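Local coordinates for GTPase subunit of restriction endonuclease (Thermococcus gammatolerans, PDB 6P0F), which probably recognises modified DNA through its N-terminal YTH domain, as part of a GTP-driven McrB-type restriction system, at residues 6-11 with 53-58; 15-20 with 73-78; 31-36 with 112-117. All blocks are in the same frame, centred on the assembly; numbering follows the deposited sequence.

Contact 1: residues 6-11 with 53-58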
loop_
_atom_site.group_PDB
_atom_site.type_symbol
_atom_site.label_atom_id
_atom_site.label_comp_id
_atom_site.label_asym_id
_atom_site.label_seq_id
_atom_site.Cartn_x
_atom_site.Cartn_y
_atom_site.Cartn_z
ATOM N N PHE A 6 -3.380 7.937 0.242
ATOM C CA PHE A 6 -3.293 7.358 -1.086
ATOM C C PHE A 6 -4.141 6.097 -1.161
ATOM O O PHE A 6 -4.380 5.440 -0.145
ATOM C CB PHE A 6 -1.848 7.015 -1.441
ATOM C CG PHE A 6 -0.946 8.192 -1.430
ATOM C CD1 PHE A 6 -0.876 9.033 -2.527
ATOM C CD2 PHE A 6 -0.185 8.487 -0.311
ATOM C CE1 PHE A 6 -0.053 10.145 -2.521
ATOM C CE2 PHE A 6 0.661 9.595 -0.314
ATOM C CZ PHE A 6 0.695 10.440 -1.427
ATOM N N ILE A 7 -4.617 5.789 -2.375
ATOM C CA ILE A 7 -5.302 4.532 -2.674
ATOM C C ILE A 7 -4.452 3.753 -3.664
ATOM O O ILE A 7 -4.055 4.279 -4.714
ATOM C CB ILE A 7 -6.707 4.751 -3.256
ATOM C CG1 ILE A 7 -7.614 5.404 -2.232
ATOM C CG2 ILE A 7 -7.297 3.421 -3.744
ATOM C CD1 ILE A 7 -8.841 6.032 -2.880
ATOM N N ILE A 8 -4.156 2.500 -3.336
ATOM C CA ILE A 8 -3.428 1.623 -4.247
ATOM C C ILE A 8 -4.302 0.423 -4.534
ATOM O O ILE A 8 -4.729 -0.293 -3.630
ATOM C CB ILE A 8 -2.071 1.222 -3.673
ATOM C CG1 ILE A 8 -1.187 2.461 -3.569
ATOM C CG2 ILE A 8 -1.406 0.153 -4.558
ATOM C CD1 ILE A 8 0.140 2.175 -2.827
ATOM N N GLY A 9 -4.579 0.190 -5.838
ATOM C CA GLY A 9 -5.483 -0.843 -6.250
ATOM C C GLY A 9 -4.684 -2.099 -6.596
ATOM O O GLY A 9 -3.820 -2.056 -7.461
ATOM N N ILE A 10 -4.993 -3.176 -5.902
ATOM C CA ILE A 10 -4.305 -4.461 -6.072
ATOM C C ILE A 10 -5.257 -5.385 -6.810
ATOM O O ILE A 10 -6.282 -5.795 -6.256
ATOM C CB ILE A 10 -3.909 -5.070 -4.716
ATOM C CG1 ILE A 10 -3.067 -4.108 -3.870
ATOM C CG2 ILE A 10 -3.212 -6.455 -4.926
ATOM C CD1 ILE A 10 -1.744 -3.761 -4.472
ATOM N N GLY A 11 -4.937 -5.741 -8.060
ATOM C CA GLY A 11 -5.854 -6.576 -8.821
ATOM C C GLY A 11 -5.710 -8.052 -8.498
ATOM O O GLY A 11 -4.610 -8.611 -8.578
ATOM N N TRP A 53 5.664 -2.543 0.658
ATOM C CA TRP A 53 5.135 -2.510 -0.694
ATOM C C TRP A 53 6.090 -1.673 -1.530
ATOM O O TRP A 53 6.920 -0.946 -1.000
ATOM C CB TRP A 53 3.719 -1.940 -0.703
ATOM C CG TRP A 53 3.070 -2.031 -2.053
ATOM C CD1 TRP A 53 2.628 -1.000 -2.837
ATOM C CD2 TRP A 53 2.826 -3.234 -2.802
ATOM N NE1 TRP A 53 2.139 -1.487 -4.033
ATOM C CE2 TRP A 53 2.223 -2.854 -4.021
ATOM C CE3 TRP A 53 3.060 -4.582 -2.558
ATOM C CZ2 TRP A 53 1.866 -3.796 -5.002
ATOM C CZ3 TRP A 53 2.675 -5.510 -3.525
ATOM C CH2 TRP A 53 2.066 -5.102 -4.717
ATOM N N GLY A 54 6.059 -1.864 -2.846
ATOM C CA GLY A 54 6.996 -1.173 -3.703
ATOM C C GLY A 54 6.299 -0.699 -4.966
ATOM O O GLY A 54 5.329 -1.306 -5.424
ATOM N N ARG A 55 6.821 0.391 -5.518
ATOM C CA ARG A 55 6.258 0.990 -6.728
ATOM C C ARG A 55 7.392 1.406 -7.648
ATOM O O ARG A 55 8.542 1.514 -7.227
ATOM C CB ARG A 55 5.400 2.212 -6.414
ATOM C CG ARG A 55 4.176 1.917 -5.576
ATOM C CD ARG A 55 3.316 3.161 -5.393
ATOM N NE ARG A 55 2.813 3.620 -6.675
ATOM C CZ ARG A 55 3.193 4.751 -7.246
ATOM N NH1 ARG A 55 4.072 5.545 -6.637
ATOM N NH2 ARG A 55 2.689 5.090 -8.415
ATOM N N SER A 56 7.028 1.667 -8.924
ATOM C CA SER A 56 7.968 2.136 -9.942
ATOM C C SER A 56 8.394 3.589 -9.766
ATOM O O SER A 56 9.455 3.956 -10.280
ATOM C CB SER A 56 7.360 2.016 -11.346
ATOM O OG SER A 56 6.715 0.772 -11.537
ATOM N N LYS A 57 7.603 4.419 -9.081
ATOM C CA LYS A 57 7.914 5.832 -8.898
ATOM C C LYS A 57 7.766 6.240 -7.441
ATOM O O LYS A 57 7.069 5.591 -6.657
ATOM C CB LYS A 57 6.993 6.749 -9.712
ATOM C CG LYS A 57 6.968 6.504 -11.192
ATOM C CD LYS A 57 6.268 7.658 -11.912
ATOM C CE LYS A 57 7.192 8.320 -12.944
ATOM N NZ LYS A 57 7.032 7.752 -14.323
ATOM N N GLU A 58 8.417 7.360 -7.102
ATOM C CA GLU A 58 8.334 7.960 -5.779
ATOM C C GLU A 58 7.021 8.682 -5.541
ATOM O O GLU A 58 6.675 8.950 -4.375
ATOM C CB GLU A 58 9.487 8.951 -5.606
ATOM C CG GLU A 58 9.777 9.356 -4.179
ATOM C CD GLU A 58 11.086 10.122 -4.074
ATOM O OE1 GLU A 58 11.932 9.756 -3.218
ATOM O OE2 GLU A 58 11.272 11.068 -4.872
#
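The apolar core enclosed by the YTH domain's mixed sheet holds this contact, where strand 5-11 faces strand 49-55. The two are not paired as neighbours in the sheet: the axes of 6-11 and 53-55 come no nearer than 11.0 Å and run almost at right angles (95°), and side chains alone bridge the gap. Ile8 and Ile10, alternate residues of one strand, both turn toward the indole of Trp53, whose CG is anti to the backbone N (chi1 -173°) and which reaches back at them. Ile8 touches the pyrrole part: its CG2 lies 3.9 Å from Trp53 NE1 and its CD1 4.0 Å from Trp53 CD1. Ile10 meets the benzene part, coming from the opposite direction. Beyond Ile8, the aliphatic stretch of Arg55 extends the apolar surface, CD lying 4.2 Å from Ile8 CD1, while the guanidinium NH1 is hydrogen-bonded to Thr59 O. Phe73, on the strand beside 5-11, meets the indole edge-to-face, and Ile24 of helix 15-26 also touches the Trp53 side chain. The bent chain of Ile10 (chi2 -64°) carries CD1 to 3.6 Å from Trp53 CZ2 and 4.0 Å from Trp53 CH2.

Contact 2: residues 15-20 with 73-78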
loop_
_atom_site.group_PDB
_atom_site.type_symbol
_atom_site.label_atom_id
_atom_site.label_comp_id
_atom_site.label_asym_id
_atom_site.label_seq_id
_atom_site.Cartn_x
_atom_site.Cartn_y
_atom_site.Cartn_z
ATOM N N ASP A 15 -0.117 -11.120 -10.833
ATOM C CA ASP A 15 1.140 -11.181 -10.096
ATOM C C ASP A 15 1.180 -10.115 -9.001
ATOM O O ASP A 15 1.840 -10.309 -7.967
ATOM C CB ASP A 15 2.316 -11.003 -11.051
ATOM C CG ASP A 15 2.533 -12.215 -11.957
ATOM O OD1 ASP A 15 1.919 -13.284 -11.730
ATOM O OD2 ASP A 15 3.354 -12.097 -12.884
ATOM N N GLU A 16 0.518 -8.984 -9.230
ATOM C CA GLU A 16 0.438 -7.924 -8.223
ATOM C C GLU A 16 -0.155 -8.441 -6.919
ATOM O O GLU A 16 0.352 -8.123 -5.819
ATOM C CB GLU A 16 -0.395 -6.768 -8.774
ATOM C CG GLU A 16 -0.428 -5.565 -7.910
ATOM C CD GLU A 16 -1.045 -4.372 -8.640
ATOM O OE1 GLU A 16 -2.195 -4.491 -9.165
ATOM O OE2 GLU A 16 -0.366 -3.316 -8.684
ATOM N N TYR A 17 -1.234 -9.225 -7.004
ATOM C CA TYR A 17 -1.808 -9.761 -5.783
ATOM C C TYR A 17 -0.849 -10.747 -5.136
ATOM O O TYR A 17 -0.717 -10.771 -3.920
ATOM C CB TYR A 17 -3.152 -10.454 -6.002
ATOM C CG TYR A 17 -3.747 -10.913 -4.692
ATOM C CD1 TYR A 17 -4.431 -10.022 -3.866
ATOM C CD2 TYR A 17 -3.577 -12.216 -4.225
ATOM C CE1 TYR A 17 -4.963 -10.413 -2.652
ATOM C CE2 TYR A 17 -4.100 -12.609 -2.994
ATOM C CZ TYR A 17 -4.785 -11.704 -2.213
ATOM O OH TYR A 17 -5.318 -12.051 -0.991
ATOM N N GLU A 18 -0.201 -11.598 -5.935
ATOM C CA GLU A 18 0.781 -12.521 -5.369
ATOM C C GLU A 18 1.858 -11.761 -4.595
ATOM O O GLU A 18 2.234 -12.149 -3.481
ATOM C CB GLU A 18 1.414 -13.364 -6.480
ATOM C CG GLU A 18 0.381 -14.187 -7.241
ATOM C CD GLU A 18 -0.294 -15.215 -6.347
ATOM O OE1 GLU A 18 -1.472 -15.029 -5.999
ATOM O OE2 GLU A 18 0.358 -16.205 -5.964
ATOM N N ASN A 19 2.356 -10.662 -5.170
ATOM C CA ASN A 19 3.386 -9.878 -4.491
ATOM C C ASN A 19 2.842 -9.243 -3.213
ATOM O O ASN A 19 3.528 -9.206 -2.186
ATOM C CB ASN A 19 3.900 -8.794 -5.438
ATOM C CG ASN A 19 4.723 -9.365 -6.596
ATOM O OD1 ASN A 19 5.008 -10.547 -6.624
ATOM N ND2 ASN A 19 5.093 -8.519 -7.530
ATOM N N PHE A 20 1.618 -8.738 -3.273
ATOM C CA PHE A 20 0.954 -8.126 -2.113
ATOM C C PHE A 20 0.731 -9.131 -0.992
ATOM O O PHE A 20 0.953 -8.832 0.186
ATOM C CB PHE A 20 -0.370 -7.544 -2.595
ATOM C CG PHE A 20 -1.178 -6.861 -1.556
ATOM C CD1 PHE A 20 -0.825 -5.601 -1.105
ATOM C CD2 PHE A 20 -2.340 -7.453 -1.048
ATOM C CE1 PHE A 20 -1.619 -4.948 -0.145
ATOM C CE2 PHE A 20 -3.134 -6.790 -0.116
ATOM C CZ PHE A 20 -2.760 -5.547 0.326
ATOM N N PHE A 73 -5.248 0.143 0.638
ATOM C CA PHE A 73 -5.078 -0.866 -0.404
ATOM C C PHE A 73 -6.466 -1.396 -0.735
ATOM O O PHE A 73 -7.119 -2.028 0.102
ATOM C CB PHE A 73 -4.172 -2.000 0.068
ATOM C CG PHE A 73 -2.740 -1.638 0.201
ATOM C CD1 PHE A 73 -1.898 -1.562 -0.887
ATOM C CD2 PHE A 73 -2.216 -1.409 1.464
ATOM C CE1 PHE A 73 -0.557 -1.257 -0.724
ATOM C CE2 PHE A 73 -0.860 -1.105 1.631
ATOM C CZ PHE A 73 -0.043 -1.034 0.546
ATOM N N TYR A 74 -6.937 -1.127 -1.952
ATOM C CA TYR A 74 -8.154 -1.720 -2.470
ATOM C C TYR A 74 -7.790 -3.040 -3.139
ATOM O O TYR A 74 -6.858 -3.069 -3.930
ATOM C CB TYR A 74 -8.772 -0.785 -3.510
ATOM C CG TYR A 74 -9.521 0.431 -3.032
ATOM C CD1 TYR A 74 -9.435 0.882 -1.723
ATOM C CD2 TYR A 74 -10.321 1.132 -3.917
ATOM C CE1 TYR A 74 -10.135 2.006 -1.308
ATOM C CE2 TYR A 74 -11.035 2.256 -3.513
ATOM C CZ TYR A 74 -10.923 2.692 -2.220
ATOM O OH TYR A 74 -11.639 3.803 -1.817
ATOM N N VAL A 75 -8.513 -4.114 -2.829
ATOM C CA VAL A 75 -8.200 -5.438 -3.368
ATOM C C VAL A 75 -9.444 -5.979 -4.062
ATOM O O VAL A 75 -10.496 -6.135 -3.433
ATOM C CB VAL A 75 -7.723 -6.391 -2.264
ATOM C CG1 VAL A 75 -7.382 -7.764 -2.862
ATOM C CG2 VAL A 75 -6.524 -5.791 -1.519
ATOM N N GLY A 76 -9.321 -6.307 -5.343
ATOM C CA GLY A 76 -10.474 -6.778 -6.085
ATOM C C GLY A 76 -10.083 -7.068 -7.521
ATOM O O GLY A 76 -8.936 -6.872 -7.917
ATOM N N LYS A 77 -11.082 -7.480 -8.300
ATOM C CA LYS A 77 -10.894 -7.876 -9.700
ATOM C C LYS A 77 -10.966 -6.634 -10.584
ATOM O O LYS A 77 -12.026 -6.003 -10.716
ATOM C CB LYS A 77 -11.950 -8.915 -10.064
ATOM C CG LYS A 77 -12.091 -9.230 -11.531
ATOM C CD LYS A 77 -10.876 -9.938 -12.062
ATOM C CE LYS A 77 -11.187 -10.448 -13.478
ATOM N NZ LYS A 77 -11.359 -11.939 -13.528
ATOM N N ARG A 78 -9.828 -6.269 -11.161
ATOM C CA ARG A 78 -9.791 -5.124 -12.050
ATOM C C ARG A 78 -10.465 -5.501 -13.358
ATOM O O ARG A 78 -10.039 -6.457 -14.005
ATOM C CB ARG A 78 -8.358 -4.678 -12.299
ATOM C CG ARG A 78 -8.302 -3.462 -13.183
ATOM C CD ARG A 78 -6.912 -2.811 -13.239
ATOM N NE ARG A 78 -6.450 -2.404 -11.910
ATOM C CZ ARG A 78 -6.808 -1.274 -11.308
ATOM N NH1 ARG A 78 -7.600 -0.421 -11.928
ATOM N NH2 ARG A 78 -6.353 -0.997 -10.088
#
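Helix 15-26 packs on the mixed sheet of the YTH fold here, its first turns lying over strand 70-76, with the axes of 15-20 and 73-76 coming within 10.5 Å. Tyr17 and Phe20, three residues apart and therefore on one helical face, do the work from the helix; Phe73 and Val75, alternate residues on the strand, receive them. Both helix rings stand off the backbone in the same way, CG anti to N (chi1 -176° in Tyr17, -179° in Phe20), which sends them outward to the strand. Val75 divides its two methyls between them: CG1 meets Tyr17 CE1 at 3.6 Å, the two side chains crossing at about a right angle, whereas CG2 faces Phe20 CE2 at 3.8 Å from the opposite direction. The two phenylalanines meet obliquely, with centroids 5.0 Å apart and planes at 54°. Ile10 of strand 5-11 lies against Tyr17 and Phe20 and continues the apolar layer. No hydrogen bond joins helix to strand directly, although Glu16 OE1 accepts one from Gly11 N nearby. Phe20 CE1 sits over one face of Phe73, 3.4 Å above the plane and displaced toward the rim, with Phe73 CD1 3.5 Å away.

Contact 3: residues 31-36 with 112-117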
loop_
_atom_site.group_PDB
_atom_site.type_symbol
_atom_site.label_atom_id
_atom_site.label_comp_id
_atom_site.label_asym_id
_atom_site.label_seq_id
_atom_site.Cartn_x
_atom_site.Cartn_y
_atom_site.Cartn_z
ATOM N N ASN A 31 15.245 -11.330 8.749
ATOM C CA ASN A 31 16.494 -11.825 8.167
ATOM C C ASN A 31 16.466 -11.892 6.650
ATOM O O ASN A 31 17.538 -11.899 6.040
ATOM C CB ASN A 31 16.841 -13.187 8.790
ATOM C CG ASN A 31 17.197 -13.058 10.253
ATOM O OD1 ASN A 31 17.410 -11.950 10.764
ATOM N ND2 ASN A 31 17.279 -14.190 10.940
ATOM N N GLU A 32 15.282 -11.953 6.017
ATOM C CA GLU A 32 15.191 -11.930 4.568
ATOM C C GLU A 32 15.613 -10.582 3.992
ATOM O O GLU A 32 15.928 -10.499 2.800
ATOM C CB GLU A 32 13.772 -12.308 4.105
ATOM C CG GLU A 32 13.225 -13.629 4.720
ATOM C CD GLU A 32 11.800 -14.001 4.227
ATOM O OE1 GLU A 32 10.852 -14.217 5.077
ATOM O OE2 GLU A 32 11.635 -14.086 2.980
ATOM N N LEU A 33 15.644 -9.525 4.806
ATOM C CA LEU A 33 16.033 -8.200 4.341
ATOM C C LEU A 33 17.394 -7.747 4.853
ATOM O O LEU A 33 17.929 -6.759 4.337
ATOM C CB LEU A 33 14.992 -7.150 4.768
ATOM C CG LEU A 33 13.579 -7.342 4.215
ATOM C CD1 LEU A 33 12.617 -6.300 4.803
ATOM C CD2 LEU A 33 13.607 -7.277 2.732
ATOM N N GLU A 34 17.902 -8.376 5.911
ATOM C CA GLU A 34 19.197 -8.017 6.461
ATOM C C GLU A 34 20.255 -8.171 5.379
ATOM O O GLU A 34 20.212 -9.105 4.579
ATOM C CB GLU A 34 19.524 -8.894 7.666
ATOM C CG GLU A 34 18.722 -8.526 8.911
ATOM C CD GLU A 34 19.217 -7.291 9.646
ATOM O OE1 GLU A 34 18.769 -7.057 10.801
ATOM O OE2 GLU A 34 20.023 -6.534 9.063
ATOM N N GLY A 35 21.173 -7.225 5.327
ATOM C CA GLY A 35 22.167 -7.207 4.283
ATOM C C GLY A 35 21.785 -6.368 3.096
ATOM O O GLY A 35 22.653 -6.045 2.283
ATOM N N GLN A 36 20.513 -6.006 2.975
ATOM C CA GLN A 36 20.019 -5.206 1.872
ATOM C C GLN A 36 19.351 -3.920 2.307
ATOM O O GLN A 36 19.530 -2.883 1.661
ATOM C CB GLN A 36 19.023 -6.025 1.040
ATOM C CG GLN A 36 19.618 -7.273 0.432
ATOM C CD GLN A 36 20.617 -6.965 -0.663
ATOM O OE1 GLN A 36 20.511 -5.959 -1.367
ATOM N NE2 GLN A 36 21.592 -7.836 -0.809
ATOM N N ASN A 112 13.721 -9.475 -6.239
ATOM C CA ASN A 112 13.192 -10.657 -6.900
ATOM C C ASN A 112 13.116 -11.850 -5.966
ATOM O O ASN A 112 12.480 -12.844 -6.330
ATOM C CB ASN A 112 14.051 -11.015 -8.127
ATOM C CG ASN A 112 14.034 -9.932 -9.188
ATOM O OD1 ASN A 112 12.979 -9.403 -9.560
ATOM N ND2 ASN A 112 15.216 -9.590 -9.681
ATOM N N ASP A 113 13.754 -11.775 -4.791
ATOM C CA ASP A 113 13.579 -12.784 -3.744
ATOM C C ASP A 113 12.109 -12.902 -3.337
ATOM O O ASP A 113 11.660 -13.973 -2.914
ATOM C CB ASP A 113 14.370 -12.437 -2.461
ATOM C CG ASP A 113 15.904 -12.465 -2.608
ATOM O OD1 ASP A 113 16.443 -12.847 -3.674
ATOM O OD2 ASP A 113 16.575 -12.090 -1.597
ATOM N N PHE A 114 11.369 -11.779 -3.396
ATOM C CA PHE A 114 10.030 -11.640 -2.826
ATOM C C PHE A 114 8.921 -11.455 -3.848
ATOM O O PHE A 114 7.784 -11.880 -3.606
ATOM C CB PHE A 114 9.971 -10.407 -1.917
ATOM C CG PHE A 114 11.050 -10.337 -0.941
ATOM C CD1 PHE A 114 11.080 -11.211 0.120
ATOM C CD2 PHE A 114 12.060 -9.400 -1.074
ATOM C CE1 PHE A 114 12.085 -11.153 1.035
ATOM C CE2 PHE A 114 13.063 -9.334 -0.175
ATOM C CZ PHE A 114 13.091 -10.212 0.887
ATOM N N TRP A 115 9.215 -10.796 -4.955
ATOM C CA TRP A 115 8.220 -10.310 -5.876
ATOM C C TRP A 115 8.495 -10.811 -7.284
ATOM O O TRP A 115 9.643 -10.796 -7.743
ATOM C CB TRP A 115 8.255 -8.810 -5.884
ATOM C CG TRP A 115 7.707 -8.155 -4.667
ATOM C CD1 TRP A 115 6.786 -8.661 -3.807
ATOM C CD2 TRP A 115 8.031 -6.854 -4.205
ATOM N NE1 TRP A 115 6.481 -7.723 -2.830
ATOM C CE2 TRP A 115 7.264 -6.617 -3.042
ATOM C CE3 TRP A 115 8.917 -5.867 -4.640
ATOM C CZ2 TRP A 115 7.345 -5.439 -2.329
ATOM C CZ3 TRP A 115 8.979 -4.676 -3.932
ATOM C CH2 TRP A 115 8.205 -4.483 -2.791
ATOM N N ARG A 116 7.435 -11.217 -7.973
ATOM C CA ARG A 116 7.509 -11.394 -9.410
ATOM C C ARG A 116 7.777 -10.048 -10.046
ATOM O O ARG A 116 7.034 -9.085 -9.808
ATOM C CB ARG A 116 6.209 -11.972 -9.942
ATOM C CG ARG A 116 5.931 -13.402 -9.519
ATOM C CD ARG A 116 4.578 -13.790 -10.084
ATOM N NE ARG A 116 4.160 -15.170 -9.852
ATOM C CZ ARG A 116 3.913 -15.698 -8.660
ATOM N NH1 ARG A 116 4.074 -14.982 -7.559
ATOM N NH2 ARG A 116 3.513 -16.958 -8.571
ATOM N N LYS A 117 8.845 -9.949 -10.834
ATOM C CA LYS A 117 9.180 -8.673 -11.441
ATOM C C LYS A 117 9.608 -7.663 -10.391
ATOM O O LYS A 117 9.516 -6.453 -10.623
ATOM C CB LYS A 117 7.988 -8.091 -12.194
ATOM C CG LYS A 117 7.468 -8.889 -13.357
ATOM C CD LYS A 117 8.169 -8.423 -14.612
ATOM C CE LYS A 117 7.305 -7.426 -15.390
ATOM N NZ LYS A 117 6.209 -8.090 -16.191
HETATM O O HOH W 1 17.234 -9.854 0.705
HETATM O O HOH W 2 15.937 -13.156 1.095
#
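This is a loop-to-loop contact at the periphery of the YTH domain, its centre about 17 Å from the centre of the chain: the loop between strand 28-29 and helix 39-45 meets the loop between strands 91-102 and 123-127. Phe114 is the buried wedge. Its ring tip approaches the backbone of Glu32, whose carbonyl O lies at the ring edge, in plane, 3.4 Å from Phe114 CZ; the weakly positive rim of the ring probably suits that oxygen. Leu33, with CG anti to the carbonyl carbon (chi1 -62°), brings CD2 in obliquely, 3.5 Å from Phe114 CZ. Glu32 also passes the ring with its side chain, CB and OE2 both near CE1 (OE2 to Phe114 CE1 3.5 Å), the carboxylate plane turned 42° from the ring; its other oxygen, OE1, accepts a hydrogen bond from Lys29 N. Asp113 CB lies over the centre of one ring face, and Thr23 and Val28 also touch the Phe114 side chain. Toward solvent the contact turns polar: a water donates to Glu32 O at 3.2 Å and to Asp113 OD2 at 3.0 Å, bridging the two loops. Leu33 in turn begins a tight bend, closed by Gln36 N donating to Leu33 O (3.0 Å). With Gly35 at its third position (phi 93°), the bend is a type II beta turn.

How the contacts relate
Contacts 1 and 2 share the buried core: strands 5-11 and 70-76 lie side by side and parallel, joined by backbone hydrogen bonds such as Ile10 N to Tyr74 O. Ile10 meeting Phe20 and Trp53 meeting Phe73 make the two apolar layers continuous. The centre of contact 3 lies about 18 Å from that of contact 1 and about 19 Å from that of contact 2; it joins loops and combines a buried ring with a water-bridged rim, whereas the other two are almost wholly apolar where their segments meet. Residues 112-117 nevertheless reach back to the core elements: Trp115 packs on Gly54 of contact 1, and Arg116 N is hydrogen-bonded to Asn19 OD1 on the helix of contact 2.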